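Local coordinates for protein Cry23AA1 (Bacillus thuringiensis, PDB 4RHZ) that binds zinc and forms a binary complex with Cry37Aa1, probably acting as a pore-forming toxin of the aerolysin (ETX/MTX2) family, at residues T22-D28 with T172-Y178; V114-Y118 with G217-G221. All blocks are in the same frame, centred on the assembly; numbering follows the deposited sequence.

Contact 1 of 2, residues T22-D28 with T172-Y178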
# COMPACT_ATOMS: atom_id res chain seq x y z
N THR A 22 48.18 2.05 16.81
CA THR A 22 47.25 2.12 17.90
C THR A 22 46.74 3.58 17.81
O THR A 22 47.56 4.50 17.60
CB THR A 22 48.00 1.75 19.19
OG1 THR A 22 47.83 0.36 19.45
CG2 THR A 22 47.50 2.40 20.32
N VAL A 23 45.40 3.79 17.91
CA VAL A 23 44.80 5.12 17.81
C VAL A 23 43.74 5.35 18.89
O VAL A 23 42.91 4.45 19.20
CB VAL A 23 44.08 5.33 16.50
CG1 VAL A 23 43.33 6.69 16.47
CG2 VAL A 23 44.98 5.13 15.30
N LYS A 24 43.78 6.53 19.48
CA LYS A 24 42.76 6.91 20.40
C LYS A 24 42.22 8.29 20.00
O LYS A 24 43.05 9.27 19.87
CB LYS A 24 43.33 6.95 21.79
CG LYS A 24 42.30 6.71 22.83
CD LYS A 24 41.86 8.00 23.44
CE LYS A 24 42.44 8.13 24.85
NZ LYS A 24 41.32 8.55 25.78
N SER A 25 40.90 8.34 19.72
CA SER A 25 40.19 9.60 19.40
C SER A 25 39.17 10.03 20.46
O SER A 25 38.65 9.22 21.16
CB SER A 25 39.48 9.57 18.01
OG SER A 25 38.66 8.40 17.77
N THR A 26 38.84 11.30 20.49
CA THR A 26 37.93 11.88 21.44
C THR A 26 37.24 12.97 20.68
O THR A 26 37.87 13.74 20.00
CB THR A 26 38.71 12.50 22.61
OG1 THR A 26 39.41 11.43 23.28
CG2 THR A 26 37.77 13.06 23.62
N TYR A 27 35.94 13.02 20.79
CA TYR A 27 35.15 14.08 20.17
C TYR A 27 35.48 15.36 20.85
O TYR A 27 35.50 15.40 22.06
CB TYR A 27 33.61 13.76 20.22
CG TYR A 27 33.23 12.72 19.19
CD1 TYR A 27 33.11 11.41 19.51
CD2 TYR A 27 32.99 13.08 17.88
CE1 TYR A 27 32.78 10.43 18.52
CE2 TYR A 27 32.63 12.13 16.94
CZ TYR A 27 32.53 10.82 17.26
OH TYR A 27 32.18 9.87 16.26
N ASP A 28 35.77 16.39 20.08
CA ASP A 28 36.03 17.69 20.64
C ASP A 28 34.69 18.27 21.14
O ASP A 28 33.65 18.06 20.50
CB ASP A 28 36.67 18.61 19.60
CG ASP A 28 37.00 19.98 20.15
OD1 ASP A 28 37.93 20.12 20.97
OD2 ASP A 28 36.35 20.96 19.75
N THR A 172 35.45 18.61 15.38
CA THR A 172 36.64 17.81 15.15
C THR A 172 36.73 16.72 16.18
O THR A 172 36.02 16.75 17.20
CB THR A 172 37.91 18.66 15.32
OG1 THR A 172 37.92 19.23 16.65
CG2 THR A 172 38.00 19.77 14.29
N LEU A 173 37.59 15.75 15.91
CA LEU A 173 38.04 14.80 16.91
C LEU A 173 39.50 15.13 17.21
O LEU A 173 40.29 15.48 16.30
CB LEU A 173 37.93 13.35 16.42
CG LEU A 173 36.46 12.87 16.36
CD1 LEU A 173 35.87 13.32 14.98
CD2 LEU A 173 36.37 11.36 16.58
N PHE A 174 39.85 14.95 18.47
CA PHE A 174 41.19 14.98 18.89
C PHE A 174 41.77 13.61 18.77
O PHE A 174 41.32 12.72 19.47
CB PHE A 174 41.33 15.52 20.33
CG PHE A 174 42.79 15.74 20.72
CD1 PHE A 174 43.60 16.60 19.97
CD2 PHE A 174 43.36 15.01 21.71
CE1 PHE A 174 44.93 16.79 20.27
CE2 PHE A 174 44.71 15.17 22.00
CZ PHE A 174 45.49 16.08 21.29
N CYS A 175 42.78 13.42 17.93
CA CYS A 175 43.32 12.06 17.69
C CYS A 175 44.82 11.85 18.08
O CYS A 175 45.72 12.62 17.67
CB CYS A 175 43.07 11.59 16.24
SG CYS A 175 41.51 12.29 15.48
N ARG A 176 45.04 10.81 18.86
CA ARG A 176 46.32 10.41 19.32
C ARG A 176 46.70 9.13 18.58
O ARG A 176 45.99 8.14 18.69
CB ARG A 176 46.27 10.16 20.86
CG ARG A 176 45.83 11.41 21.78
CD ARG A 176 45.73 10.99 23.27
NE ARG A 176 45.55 12.06 24.28
CZ ARG A 176 44.36 12.51 24.74
NH1 ARG A 176 43.22 12.01 24.23
NH2 ARG A 176 44.29 13.47 25.72
N GLY A 177 47.81 9.15 17.82
CA GLY A 177 48.36 7.96 17.19
C GLY A 177 49.62 7.50 17.91
O GLY A 177 50.43 8.31 18.31
N TYR A 178 49.77 6.20 18.08
CA TYR A 178 50.92 5.63 18.72
C TYR A 178 51.50 4.57 17.83
O TYR A 178 50.77 3.97 17.04
CB TYR A 178 50.57 4.93 20.02
CG TYR A 178 49.78 5.77 20.95
CD1 TYR A 178 50.38 6.45 22.01
CD2 TYR A 178 48.37 5.88 20.77
CE1 TYR A 178 49.57 7.25 22.90
CE2 TYR A 178 47.60 6.65 21.58
CZ TYR A 178 48.18 7.33 22.65
OH TYR A 178 47.32 8.04 23.44
O HOH W 1 42.37 11.17 21.70

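Contact 2 of 2, residues V114-Y118 with G217-G221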
# COMPACT_ATOMS: atom_id res chain seq x y z
N VAL A 114 1.38 7.98 9.36
CA VAL A 114 2.19 7.00 10.06
C VAL A 114 3.53 7.62 10.54
O VAL A 114 4.09 8.53 9.91
CB VAL A 114 2.39 5.73 9.19
CG1 VAL A 114 3.25 6.02 7.99
CG2 VAL A 114 3.02 4.61 10.00
N SER A 115 4.04 7.11 11.64
CA SER A 115 5.19 7.70 12.29
C SER A 115 6.18 6.58 12.58
O SER A 115 5.79 5.43 12.87
CB SER A 115 4.77 8.31 13.65
OG SER A 115 4.21 9.62 13.49
N ALA A 116 7.46 6.91 12.54
CA ALA A 116 8.44 5.95 13.01
C ALA A 116 9.65 6.67 13.62
O ALA A 116 9.92 7.85 13.31
CB ALA A 116 8.83 4.98 11.90
N GLU A 117 10.31 5.95 14.53
CA GLU A 117 11.55 6.37 15.11
C GLU A 117 12.78 5.83 14.36
O GLU A 117 13.03 4.63 14.30
CB GLU A 117 11.66 6.04 16.61
CG GLU A 117 12.64 7.12 17.19
CD GLU A 117 12.58 7.30 18.65
OE1 GLU A 117 13.47 8.01 19.16
OE2 GLU A 117 11.67 6.73 19.28
N TYR A 118 13.53 6.74 13.76
CA TYR A 118 14.81 6.40 13.17
C TYR A 118 16.03 6.69 14.08
O TYR A 118 16.35 7.86 14.34
CB TYR A 118 14.95 7.08 11.84
CG TYR A 118 13.92 6.53 10.88
CD1 TYR A 118 14.17 5.39 10.15
CD2 TYR A 118 12.66 7.15 10.76
CE1 TYR A 118 13.23 4.90 9.27
CE2 TYR A 118 11.70 6.64 9.90
CZ TYR A 118 11.97 5.54 9.17
OH TYR A 118 10.99 5.06 8.31
N GLY A 217 16.86 4.57 4.59
CA GLY A 217 16.05 3.53 5.26
C GLY A 217 14.70 3.35 4.62
O GLY A 217 14.51 3.67 3.43
N PHE A 218 13.73 2.86 5.38
CA PHE A 218 12.38 2.72 4.81
C PHE A 218 11.25 2.86 5.85
O PHE A 218 11.51 2.79 7.04
CB PHE A 218 12.29 1.41 4.03
CG PHE A 218 12.44 0.20 4.90
CD1 PHE A 218 11.31 -0.38 5.48
CD2 PHE A 218 13.71 -0.38 5.12
CE1 PHE A 218 11.44 -1.52 6.30
CE2 PHE A 218 13.86 -1.52 5.92
CZ PHE A 218 12.73 -2.09 6.54
N ILE A 219 10.01 3.05 5.38
CA ILE A 219 8.81 2.89 6.23
C ILE A 219 7.86 2.04 5.37
O ILE A 219 7.63 2.35 4.20
CB ILE A 219 8.28 4.29 6.60
CG1 ILE A 219 7.00 4.26 7.43
CG2 ILE A 219 7.99 5.17 5.34
CD1 ILE A 219 7.17 3.56 8.68
N GLU A 220 7.41 0.90 5.88
CA GLU A 220 6.54 0.07 5.15
C GLU A 220 5.38 -0.42 6.04
O GLU A 220 5.49 -0.40 7.29
CB GLU A 220 7.27 -1.10 4.49
CG GLU A 220 7.55 -2.18 5.44
CD GLU A 220 8.12 -3.45 4.77
OE1 GLU A 220 7.78 -3.75 3.60
OE2 GLU A 220 8.90 -4.16 5.44
N GLY A 221 4.28 -0.86 5.42
CA GLY A 221 2.99 -1.14 6.17
C GLY A 221 1.86 -1.68 5.26
O GLY A 221 1.96 -1.61 4.02

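Contact 1 of 2, residues T22-D28 with T172-Y178
Thr22-Asp28 and Thr172-Tyr178 pair as neighbouring antiparallel strands at one end of this elongated aerolysin-type fold, about 38 Å (centre to centre) from the middle of the chain. Strand 22-27 follows helix 6-18 and lies along the last part of the long strand 146-179. Thr22, Lys24 and Thr26 form hydrogen-bonded pairs with Tyr178, Arg176 and Phe174. Both bonds of the Lys24-Arg176 pair are nearly straight; Arg176 N is 2.7 Å from Lys24 O, with an N-H...O angle of 170°. Thr26 N to Phe174 O is weak, and Asp28 N to Thr172 O extends the pairing by one bond. Strand 182-190 pairs with the other edge of 172-178.

Val23, Ser25, Tyr27, Leu173 and Cys175 share the face turned to helix 6-18. There Leu173 CD2 sits over the Tyr27 ring, 3.9 Å from its centroid, in a CH-pi contact. The same methyl reaches Ser25 CB, while Ser25 OG is hydrogen-bonded to Gln7 of the helix.

The opposite face carries Thr22, Lys24, Thr26, Phe174, Arg176 and Tyr178. The Arg176 chain is extended from CG to NE and runs beside Lys24. Arg176 NH1 is 4.2 Å from Lys24 NZ, so the two like charges probably repel somewhat. Phe174 CE2 lies over one face of the guanidinium. Thr26 OG1 is at its edge, 4.0 Å from Arg176 NH1. A water joins this group to the backbone: it donates to Lys24 O and Phe174 O and accepts from Arg176 NH1 at 2.8 Å.

Contact 2 of 2, residues V114-Y118 with G217-G221
The Tyr118 ring presents its edge to strand 217-221, with Phe218 O close to the ring plane. Across these two segments the contact is made at the hydroxyl end of the ring, not over a face. Tyr118 OH donates a hydrogen bond to Phe218 O at 2.7 Å. The hydroxyl approaches from above the carbonyl plane, 56° out of it, with a C=O...O angle of 112°, so the bond is made over the carbonyl rather than along a lone-pair direction. Tyr118 CG is anti to its carbonyl carbon (chi1 -65°), and this sends the ring across to the other strand. Tyr118 OH is also 3.3 Å from Ile219 CB, the two side chains crossing at about a right angle.

Ile219 points from strand 217-221 toward the facing strand and touches Val114, Ala116 and Tyr118. Its CG1 is anti to the backbone N and so points across to strand 114-118; Ile219 CD1 is 3.9 Å from Ala116 CB. Val114 and Ile219 meet tip to tip, Val114 CG1 4.2 Å from Ile219 CG1. Phe103 of strand 96-105 touches both.

The strand axes are 8.7 Å apart, and no backbone hydrogen bond joins them. This is packing between two sheets, in the manner of a beta sandwich: strand 111-119 in the small sheet against strand 211-235 in the large one. The zinc ion lies about 8 Å from the Val114 side chain. The interface is thus mainly apolar, with one buried phenol satisfied by a main-chain carbonyl of the facing sheet.

Overall arrangement
From the N terminus, the chain passes helix 6-18 and enters contact 1 with strand 22-27. It then runs through strand 67-90 and the hairpin 96-119, where 114-118 makes the first half of contact 2. The loop opened at 22-28 closes when strand 146-179 arrives at 172-178. The loop opened at 114-118 closes later, at 217-221, so the two loops cross. Contact 1 joins adjacent strands of one sheet at one end of the molecule. Contact 2 packs two sheets face to face near its middle. Their centres are 35 Å apart and they do not touch. Strands 146-179 and 211-235 are neighbours in the large sheet and link the two.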